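Local coordinates for m3DLH protein (Halieaceae bacterium, PDB 7JKA), which probably hydrolyses dienelactones, and perhaps phosphotriesters, as an alpha/beta-hydrolase of the dienelactone hydrolase family, at residues H16-Y21 and Q27-L32; A71-D76 and R109-T114; G44-P49 and D113-Q118. One frame throughout, in Å; residues are numbered along the deposited sequence. Where two conformers were deposited one is given.

Contact 1 (H16-Y21 and Q27-L32); sequences HREIRY and QFVGEL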
loop_
_atom_site.group_PDB
_atom_site.type_symbol
_atom_site.label_atom_id
_atom_site.label_comp_id
_atom_site.label_asym_id
_atom_site.label_seq_id
_atom_site.Cartn_x
_atom_site.Cartn_y
_atom_site.Cartn_z
ATOM N N HIS A 16 16.257 -7.852 -7.749
ATOM C CA HIS A 16 15.479 -6.649 -7.971
ATOM C C HIS A 16 15.942 -5.989 -9.255
ATOM O O HIS A 16 17.091 -6.143 -9.685
ATOM C CB HIS A 16 15.563 -5.666 -6.789
ATOM C CG HIS A 16 16.955 -5.220 -6.474
ATOM N ND1 HIS A 16 17.386 -3.927 -6.683
ATOM C CD2 HIS A 16 18.020 -5.897 -5.979
ATOM C CE1 HIS A 16 18.653 -3.826 -6.321
ATOM N NE2 HIS A 16 19.062 -5.007 -5.893
ATOM N N ARG A 17 15.028 -5.211 -9.842
ATOM C CA ARG A 17 15.376 -4.430 -11.018
ATOM C C ARG A 17 14.572 -3.141 -11.002
ATOM O O ARG A 17 13.429 -3.097 -10.528
ATOM C CB ARG A 17 15.154 -5.205 -12.329
ATOM C CG ARG A 17 13.710 -5.446 -12.740
ATOM C CD ARG A 17 13.686 -6.274 -14.025
ATOM N NE ARG A 17 12.334 -6.582 -14.510
ATOM C CZ ARG A 17 11.740 -7.758 -14.340
ATOM N NH1 ARG A 17 12.377 -8.749 -13.705
ATOM N NH2 ARG A 17 10.525 -7.959 -14.827
ATOM N N GLU A 18 15.204 -2.081 -11.485
ATOM C CA GLU A 18 14.522 -0.812 -11.652
ATOM C C GLU A 18 13.474 -0.938 -12.746
ATOM O O GLU A 18 13.705 -1.584 -13.772
ATOM C CB GLU A 18 15.543 0.268 -12.007
ATOM C CG GLU A 18 15.015 1.663 -12.034
ATOM C CD GLU A 18 16.134 2.677 -12.106
ATOM O OE1 GLU A 18 16.505 3.072 -13.231
ATOM O OE2 GLU A 18 16.652 3.058 -11.035
ATOM N N ILE A 19 12.311 -0.334 -12.519
ATOM C CA ILE A 19 11.228 -0.314 -13.499
ATOM C C ILE A 19 10.852 1.141 -13.737
ATOM O O ILE A 19 10.448 1.835 -12.803
ATOM C CB ILE A 19 9.988 -1.088 -13.031
ATOM C CG1 ILE A 19 10.349 -2.480 -12.492
ATOM C CG2 ILE A 19 9.017 -1.204 -14.170
ATOM C CD1 ILE A 19 10.336 -3.527 -13.549
ATOM N N ARG A 20 10.923 1.590 -14.981
ATOM C CA ARG A 20 10.500 2.941 -15.335
ATOM C C ARG A 20 9.119 2.864 -15.972
ATOM O O ARG A 20 8.875 2.015 -16.830
ATOM C CB ARG A 20 11.522 3.590 -16.272
ATOM C CG ARG A 20 12.849 3.708 -15.565
ATOM C CD ARG A 20 13.862 4.578 -16.264
ATOM N NE ARG A 20 14.991 4.762 -15.360
ATOM C CZ ARG A 20 15.257 5.874 -14.679
ATOM N NH1 ARG A 20 14.499 6.958 -14.814
ATOM N NH2 ARG A 20 16.313 5.895 -13.869
ATOM N N TYR A 21 8.203 3.713 -15.522
ATOM C CA TYR A 21 6.847 3.637 -16.028
ATOM C C TYR A 21 6.226 5.024 -15.948
ATOM O O TYR A 21 6.816 5.956 -15.404
ATOM C CB TYR A 21 6.020 2.611 -15.242
ATOM C CG TYR A 21 5.854 2.902 -13.745
ATOM C CD1 TYR A 21 6.854 2.570 -12.822
ATOM C CD2 TYR A 21 4.694 3.479 -13.258
ATOM C CE1 TYR A 21 6.696 2.809 -11.462
ATOM C CE2 TYR A 21 4.530 3.731 -11.904
ATOM C CZ TYR A 21 5.540 3.400 -11.010
ATOM O OH TYR A 21 5.366 3.646 -9.648
ATOM N N GLN A 27 7.031 10.784 -15.180
ATOM C CA GLN A 27 7.926 9.646 -15.293
ATOM C C GLN A 27 8.191 9.092 -13.898
ATOM O O GLN A 27 8.660 9.826 -13.026
ATOM C CB GLN A 27 9.230 10.080 -15.956
ATOM C CG GLN A 27 10.274 9.005 -16.020
ATOM C CD GLN A 27 9.833 7.841 -16.863
ATOM O OE1 GLN A 27 9.437 8.011 -18.019
ATOM N NE2 GLN A 27 9.892 6.643 -16.290
ATOM N N PHE A 28 7.887 7.804 -13.689
ATOM C CA PHE A 28 8.049 7.147 -12.402
ATOM C C PHE A 28 9.162 6.111 -12.472
ATOM O O PHE A 28 9.449 5.555 -13.538
ATOM C CB PHE A 28 6.752 6.439 -11.962
ATOM C CG PHE A 28 5.597 7.368 -11.765
ATOM C CD1 PHE A 28 5.509 8.152 -10.617
ATOM C CD2 PHE A 28 4.591 7.459 -12.712
ATOM C CE1 PHE A 28 4.454 9.038 -10.440
ATOM C CE2 PHE A 28 3.522 8.356 -12.540
ATOM C CZ PHE A 28 3.449 9.129 -11.393
ATOM N N VAL A 29 9.789 5.867 -11.327
ATOM C CA VAL A 29 10.890 4.915 -11.220
ATOM C C VAL A 29 10.606 4.055 -10.003
ATOM O O VAL A 29 10.739 4.529 -8.868
ATOM C CB VAL A 29 12.249 5.610 -11.103
ATOM C CG1 VAL A 29 13.351 4.570 -11.155
ATOM C CG2 VAL A 29 12.419 6.649 -12.228
ATOM N N GLY A 30 10.178 2.813 -10.243
ATOM C CA GLY A 30 9.916 1.857 -9.198
ATOM C C GLY A 30 10.969 0.767 -9.182
ATOM O O GLY A 30 12.004 0.849 -9.852
ATOM N N GLU A 31 10.696 -0.258 -8.388
ATOM C CA GLU A 31 11.641 -1.352 -8.225
ATOM C C GLU A 31 10.868 -2.650 -8.055
ATOM O O GLU A 31 10.030 -2.763 -7.150
ATOM C CB GLU A 31 12.568 -1.076 -7.033
ATOM C CG GLU A 31 13.733 -2.033 -6.914
ATOM C CD GLU A 31 14.706 -1.594 -5.844
ATOM O OE1 GLU A 31 14.427 -1.824 -4.669
ATOM O OE2 GLU A 31 15.759 -1.002 -6.179
ATOM N N LEU A 32 11.132 -3.620 -8.929
ATOM C CA LEU A 32 10.493 -4.931 -8.863
ATOM C C LEU A 32 11.413 -5.877 -8.115
ATOM O O LEU A 32 12.608 -5.937 -8.416
ATOM C CB LEU A 32 10.190 -5.503 -10.255
ATOM C CG LEU A 32 9.421 -6.832 -10.227
ATOM C CD1 LEU A 32 7.915 -6.570 -9.998
ATOM C CD2 LEU A 32 9.632 -7.676 -11.472
#
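Tyr21 and Phe28 face each other as a hydrogen-bonded pair of an antiparallel hairpin, their ring planes 24° apart and offset, with little overlap. What fills the centre of the tyrosine face is instead Phe28 CB, 3.5 Å from the ring centroid, a CH-pi contact. A chi1 of 61° tucks Tyr21 CG over its own main chain, flanked by N and C, and swings the ring back across the partner strand until its edge meets Gly30 N, 3.7 Å from Tyr21 CE1. With an alanine here, Phe28 CB would probably lose the ring face it rests on, and Asp76 N its hydrogen bond to the phenol oxygen. On the sheet face carrying Tyr21, Leu32 CD2 rests over one side of the Arg17 guanidinium, whose NH2 is hydrogen-bonded to Gln118 OE1 and salt-bridged to Glu120. On the opposite sheet face, one of two Glu18 conformers salt-bridges its OE1 to Arg20 NH2 at 2.9 Å and rests its CG by Val29 CG1. Val29 CG2 lies 3.3 Å from Arg20 NH1. The chemistry thus implies a largely apolar face of Ile19, Tyr21, Phe28 and Leu32 toward helix 101-116, Arg17 at its margin, and a face of Glu18, Arg20 and Glu31 with Val29 among them.

Contact 2 (A71-D76 and R109-T114); sequences AALAAD and RAALDT
Leu73 and Ala75 meet Ala111 where a strand of the central sheet of an alpha/beta-hydrolase fold runs beneath helix 101-116. The first shell is small, and made of methyls apart from one helix carbonyl. Leu73 sends one methyl, CD2, up to the helix, where it comes to 3.3 Å from Ala111 O. The same methyl lies more loosely against Ala111 CB and against Thr114 CB, one turn further along. Two residues on from the leucine, just past the end of the strand, Ala75 CB meets Ala111 CB methyl to methyl at 3.8 Å. No hydrogen bond crosses between the segments, and the short alanine side chain lets the backbones approach to 6.0 Å between the CA atoms of Ala75 and Ala111.

The leucine reaches this far because its CG stands opposite the backbone N (chi1 -179°), which carries the branch out from the strand toward the helix. Around this core, Leu73 and Thr114 both touch Ile19, and Ala75 and Thr114 both touch Tyr21, all on strand 14-22, while Val46 of strand 42-48 packs on Ala111. Leu73 itself is fixed through its backbone, which is hydrogen-bonded to Val45 and Val47. Beyond Ala75, the carboxylate of Asp76 accepts backbone N-H groups, OD2 from Val29 and Gly81 and OD1 from His78 and Gly79, pinning the loop that follows the strand. On the helix side, Ala110 O is gripped twice, by Thr114 N and by the threonine hydroxyl, which arrive from opposite faces of its plane, with Thr114 OG1 2.6 Å from Ala110 O.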
loop_
_atom_site.group_PDB
_atom_site.type_symbol
_atom_site.label_atom_id
_atom_site.label_comp_id
_atom_site.label_asym_id
_atom_site.label_seq_id
_atom_site.Cartn_x
_atom_site.Cartn_y
_atom_site.Cartn_z
ATOM N N ALA A 71 5.903 -11.484 -6.687
ATOM C CA ALA A 71 6.615 -10.451 -7.434
ATOM C C ALA A 71 6.046 -9.130 -6.969
ATOM O O ALA A 71 4.847 -8.905 -7.111
ATOM C CB ALA A 71 6.414 -10.614 -8.945
ATOM N N ALA A 72 6.887 -8.278 -6.382
ATOM C CA ALA A 72 6.422 -7.092 -5.689
ATOM C C ALA A 72 7.041 -5.857 -6.328
ATOM O O ALA A 72 8.266 -5.759 -6.442
ATOM C CB ALA A 72 6.774 -7.193 -4.199
ATOM N N LEU A 73 6.191 -4.901 -6.720
ATOM C CA LEU A 73 6.655 -3.634 -7.278
ATOM C C LEU A 73 6.573 -2.568 -6.194
ATOM O O LEU A 73 5.473 -2.173 -5.790
ATOM C CB LEU A 73 5.815 -3.234 -8.487
ATOM C CG LEU A 73 6.271 -1.920 -9.145
ATOM C CD1 LEU A 73 7.553 -2.153 -9.906
ATOM C CD2 LEU A 73 5.209 -1.363 -10.088
ATOM N N ALA A 74 7.725 -2.101 -5.735
ATOM C CA ALA A 74 7.766 -0.913 -4.890
ATOM C C ALA A 74 7.516 0.311 -5.774
ATOM O O ALA A 74 8.286 0.580 -6.705
ATOM C CB ALA A 74 9.119 -0.839 -4.185
ATOM N N ALA A 75 6.453 1.045 -5.488
ATOM C CA ALA A 75 5.980 2.113 -6.355
ATOM C C ALA A 75 6.554 3.475 -5.981
ATOM O O ALA A 75 6.846 3.765 -4.815
ATOM C CB ALA A 75 4.456 2.213 -6.306
ATOM N N ASP A 76 6.656 4.328 -6.994
ATOM C CA ASP A 76 7.114 5.708 -6.858
ATOM C C ASP A 76 5.885 6.615 -6.742
ATOM O O ASP A 76 5.044 6.622 -7.643
ATOM C CB ASP A 76 7.958 6.013 -8.100
ATOM C CG ASP A 76 8.419 7.464 -8.213
ATOM O OD1 ASP A 76 8.194 8.286 -7.303
ATOM O OD2 ASP A 76 9.046 7.758 -9.254
ATOM N N ARG A 109 -2.724 3.461 -10.481
ATOM C CA ARG A 109 -3.043 2.521 -11.547
ATOM C C ARG A 109 -1.839 2.288 -12.460
ATOM O O ARG A 109 -1.646 1.168 -12.958
ATOM C CB ARG A 109 -4.248 3.041 -12.329
ATOM C CG ARG A 109 -4.991 1.968 -13.059
ATOM C CD ARG A 109 -6.477 1.982 -12.743
ATOM N NE ARG A 109 -7.086 0.800 -13.329
ATOM C CZ ARG A 109 -8.381 0.649 -13.566
ATOM N NH1 ARG A 109 -8.806 -0.481 -14.125
ATOM N NH2 ARG A 109 -9.241 1.623 -13.277
ATOM N N ALA A 110 -1.007 3.317 -12.667
ATOM C CA ALA A 110 0.205 3.134 -13.460
ATOM C C ALA A 110 1.143 2.134 -12.803
ATOM O O ALA A 110 1.742 1.300 -13.493
ATOM C CB ALA A 110 0.918 4.470 -13.663
ATOM N N ALA A 111 1.247 2.165 -11.471
ATOM C CA ALA A 111 2.056 1.157 -10.789
ATOM C C ALA A 111 1.460 -0.238 -10.962
ATOM O O ALA A 111 2.176 -1.189 -11.271
ATOM C CB ALA A 111 2.229 1.518 -9.309
ATOM N N LEU A 112 0.133 -0.378 -10.832
ATOM C CA LEU A 112 -0.466 -1.706 -11.000
ATOM C C LEU A 112 -0.278 -2.211 -12.425
ATOM O O LEU A 112 0.063 -3.383 -12.648
ATOM C CB LEU A 112 -1.964 -1.658 -10.661
ATOM C CG LEU A 112 -2.700 -3.001 -10.745
ATOM C CD1 LEU A 112 -2.057 -4.027 -9.823
ATOM C CD2 LEU A 112 -4.170 -2.812 -10.424
ATOM N N ASP A 113 -0.527 -1.339 -13.415
ATOM C CA ASP A 113 -0.367 -1.754 -14.807
ATOM C C ASP A 113 1.061 -2.192 -15.083
ATOM O O ASP A 113 1.298 -3.188 -15.787
ATOM C CB ASP A 113 -0.743 -0.607 -15.730
ATOM C CG ASP A 113 -2.229 -0.370 -15.796
ATOM O OD1 ASP A 113 -3.032 -1.184 -15.298
ATOM O OD2 ASP A 113 -2.586 0.705 -16.362
ATOM N N THR A 114 2.022 -1.464 -14.529
ATOM C CA THR A 114 3.418 -1.826 -14.726
ATOM C C THR A 114 3.739 -3.170 -14.076
ATOM O O THR A 114 4.471 -3.985 -14.653
ATOM C CB THR A 114 4.302 -0.715 -14.182
ATOM O OG1 THR A 114 3.875 0.506 -14.808
ATOM C CG2 THR A 114 5.708 -0.971 -14.563
#

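Contact 3 (G44-P49 and D113-Q118); sequences GVVVFP and DTLVAQ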
loop_
_atom_site.group_PDB
_atom_site.type_symbol
_atom_site.label_atom_id
_atom_site.label_comp_id
_atom_site.label_asym_id
_atom_site.label_seq_id
_atom_site.Cartn_x
_atom_site.Cartn_y
_atom_site.Cartn_z
ATOM N N GLY A 44 1.300 -11.006 -7.952
ATOM C CA GLY A 44 1.941 -9.703 -7.948
ATOM C C GLY A 44 1.381 -8.851 -6.825
ATOM O O GLY A 44 0.170 -8.863 -6.558
ATOM N N VAL A 45 2.254 -8.078 -6.193
ATOM C CA VAL A 45 1.844 -7.162 -5.134
ATOM C C VAL A 45 2.445 -5.799 -5.437
ATOM O O VAL A 45 3.669 -5.681 -5.591
ATOM C CB VAL A 45 2.287 -7.654 -3.735
ATOM C CG1 VAL A 45 1.760 -6.692 -2.636
ATOM C CG2 VAL A 45 1.827 -9.089 -3.471
ATOM N N VAL A 46 1.590 -4.776 -5.551
ATOM C CA VAL A 46 2.085 -3.402 -5.554
ATOM C C VAL A 46 2.311 -2.977 -4.118
ATOM O O VAL A 46 1.483 -3.235 -3.232
ATOM C CB VAL A 46 1.114 -2.435 -6.245
ATOM C CG1 VAL A 46 1.722 -1.012 -6.244
ATOM C CG2 VAL A 46 0.807 -2.887 -7.627
ATOM N N VAL A 47 3.438 -2.327 -3.877
ATOM C CA VAL A 47 3.777 -1.825 -2.549
ATOM C C VAL A 47 3.838 -0.300 -2.627
ATOM O O VAL A 47 4.760 0.266 -3.236
ATOM C CB VAL A 47 5.111 -2.391 -2.052
ATOM C CG1 VAL A 47 5.443 -1.885 -0.656
ATOM C CG2 VAL A 47 5.125 -3.961 -2.096
ATOM N N PHE A 48 2.880 0.374 -1.977
ATOM C CA PHE A 48 2.927 1.826 -1.942
ATOM C C PHE A 48 3.615 2.284 -0.669
ATOM O O PHE A 48 3.254 1.830 0.435
ATOM C CB PHE A 48 1.525 2.416 -2.031
ATOM C CG PHE A 48 0.869 2.197 -3.366
ATOM C CD1 PHE A 48 1.308 2.904 -4.483
ATOM C CD2 PHE A 48 -0.147 1.261 -3.511
ATOM C CE1 PHE A 48 0.707 2.687 -5.727
ATOM C CE2 PHE A 48 -0.748 1.034 -4.750
ATOM C CZ PHE A 48 -0.322 1.735 -5.854
ATOM N N PRO A 49 4.609 3.146 -0.785
ATOM C CA PRO A 49 5.402 3.553 0.375
ATOM C C PRO A 49 4.684 4.616 1.200
ATOM O O PRO A 49 3.634 5.142 0.828
ATOM C CB PRO A 49 6.654 4.156 -0.282
ATOM C CG PRO A 49 6.055 4.855 -1.524
ATOM C CD PRO A 49 5.037 3.837 -2.018
ATOM N N ASP A 113 -0.527 -1.339 -13.415
ATOM C CA ASP A 113 -0.367 -1.754 -14.807
ATOM C C ASP A 113 1.061 -2.192 -15.083
ATOM O O ASP A 113 1.298 -3.188 -15.787
ATOM C CB ASP A 113 -0.743 -0.607 -15.730
ATOM C CG ASP A 113 -2.229 -0.370 -15.796
ATOM O OD1 ASP A 113 -3.032 -1.184 -15.298
ATOM O OD2 ASP A 113 -2.586 0.705 -16.362
ATOM N N THR A 114 2.022 -1.464 -14.529
ATOM C CA THR A 114 3.418 -1.826 -14.726
ATOM C C THR A 114 3.739 -3.170 -14.076
ATOM O O THR A 114 4.471 -3.985 -14.653
ATOM C CB THR A 114 4.302 -0.715 -14.182
ATOM O OG1 THR A 114 3.875 0.506 -14.808
ATOM C CG2 THR A 114 5.708 -0.971 -14.563
ATOM N N LEU A 115 3.198 -3.421 -12.887
ATOM C CA LEU A 115 3.376 -4.729 -12.274
ATOM C C LEU A 115 2.836 -5.832 -13.180
ATOM O O LEU A 115 3.500 -6.844 -13.429
ATOM C CB LEU A 115 2.674 -4.742 -10.920
ATOM C CG LEU A 115 2.616 -6.093 -10.234
ATOM C CD1 LEU A 115 4.015 -6.433 -9.764
ATOM C CD2 LEU A 115 1.607 -5.985 -9.068
ATOM N N VAL A 116 1.605 -5.663 -13.664
ATOM C CA VAL A 116 0.980 -6.683 -14.499
ATOM C C VAL A 116 1.753 -6.907 -15.796
ATOM O O VAL A 116 1.734 -8.007 -16.349
ATOM C CB VAL A 116 -0.487 -6.284 -14.757
ATOM C CG1 VAL A 116 -1.123 -7.196 -15.787
ATOM C CG2 VAL A 116 -1.275 -6.325 -13.443
ATOM N N ALA A 117 2.449 -5.883 -16.286
ATOM C CA ALA A 117 3.200 -6.005 -17.523
ATOM C C ALA A 117 4.467 -6.830 -17.373
ATOM O O ALA A 117 5.078 -7.167 -18.390
ATOM C CB ALA A 117 3.547 -4.606 -18.036
ATOM N N GLN A 118 4.860 -7.188 -16.140
ATOM C CA GLN A 118 6.101 -7.939 -15.958
ATOM C C GLN A 118 5.872 -9.430 -16.220
ATOM O O GLN A 118 4.830 -9.981 -15.835
ATOM C CB GLN A 118 6.658 -7.734 -14.544
ATOM C CG GLN A 118 6.896 -6.246 -14.206
ATOM C CD GLN A 118 7.657 -5.525 -15.304
ATOM O OE1 GLN A 118 8.703 -5.987 -15.760
ATOM N NE2 GLN A 118 7.115 -4.392 -15.766
#
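Leu115 holds its CG trans to the backbone N (chi1 172°), and with chi2 at 71° the branch delivers a single methyl, CD2, to the strand below. In one of its two conformers Val46 has its CG1 in the same trans position (chi1 -178°), which places Val46 CG2 on the side of the approaching leucine, 3.5 Å from Leu115 CD2. The leucine then lies over the backbone itself: its CD2 is 3.6 Å from Val45 N and an equal distance from Gly44 C. Gly44 offers no side chain at this spot, where a CB would come up tightly against that methyl, so the helix can settle close, with 6.7 Å between the CA atoms of Gly44 and Leu115. Just beyond, Gln118 folds back on the helix, its NE2 giving a hydrogen bond to Thr114 O at 2.9 Å, while its OE1 receives Arg17 of strand 14-22. Val46 also packs on Ala111 and Leu112, and in that same conformer its CG1 lies over one face of the Phe48 ring, toward its rim. Helix 101-116 lies on the connection between parallel strands 71-74 and 126-131 and packs on strand 42-48, which runs between them, a layering common to alpha/beta folds, among them the alpha/beta-hydrolase fold.

In the fold
The three contacts gather at the hairpin end of the sheet, where helix 101-116 packs. Contacts 2 and 3 share Asp113 and Thr114, and their centres are about 3 Å apart; their strands are parallel neighbours, joined by Leu73 N to Val45 O at 2.9 Å and Leu73 O to Val47 N at 2.8 Å. Contact 1, with its centre about 8 Å from that of contact 2, adds the hairpin, tied to strand 71-74 through Glu31 O and Ala74 N at 2.8 Å. Its strand 14-22 also lies against the helix, Ile19 CG2 being 3.3 Å from Thr114 CG2. Toward the presumed active site, Val46 of contact 3 comes near, without touching, a probable nucleophile elbow.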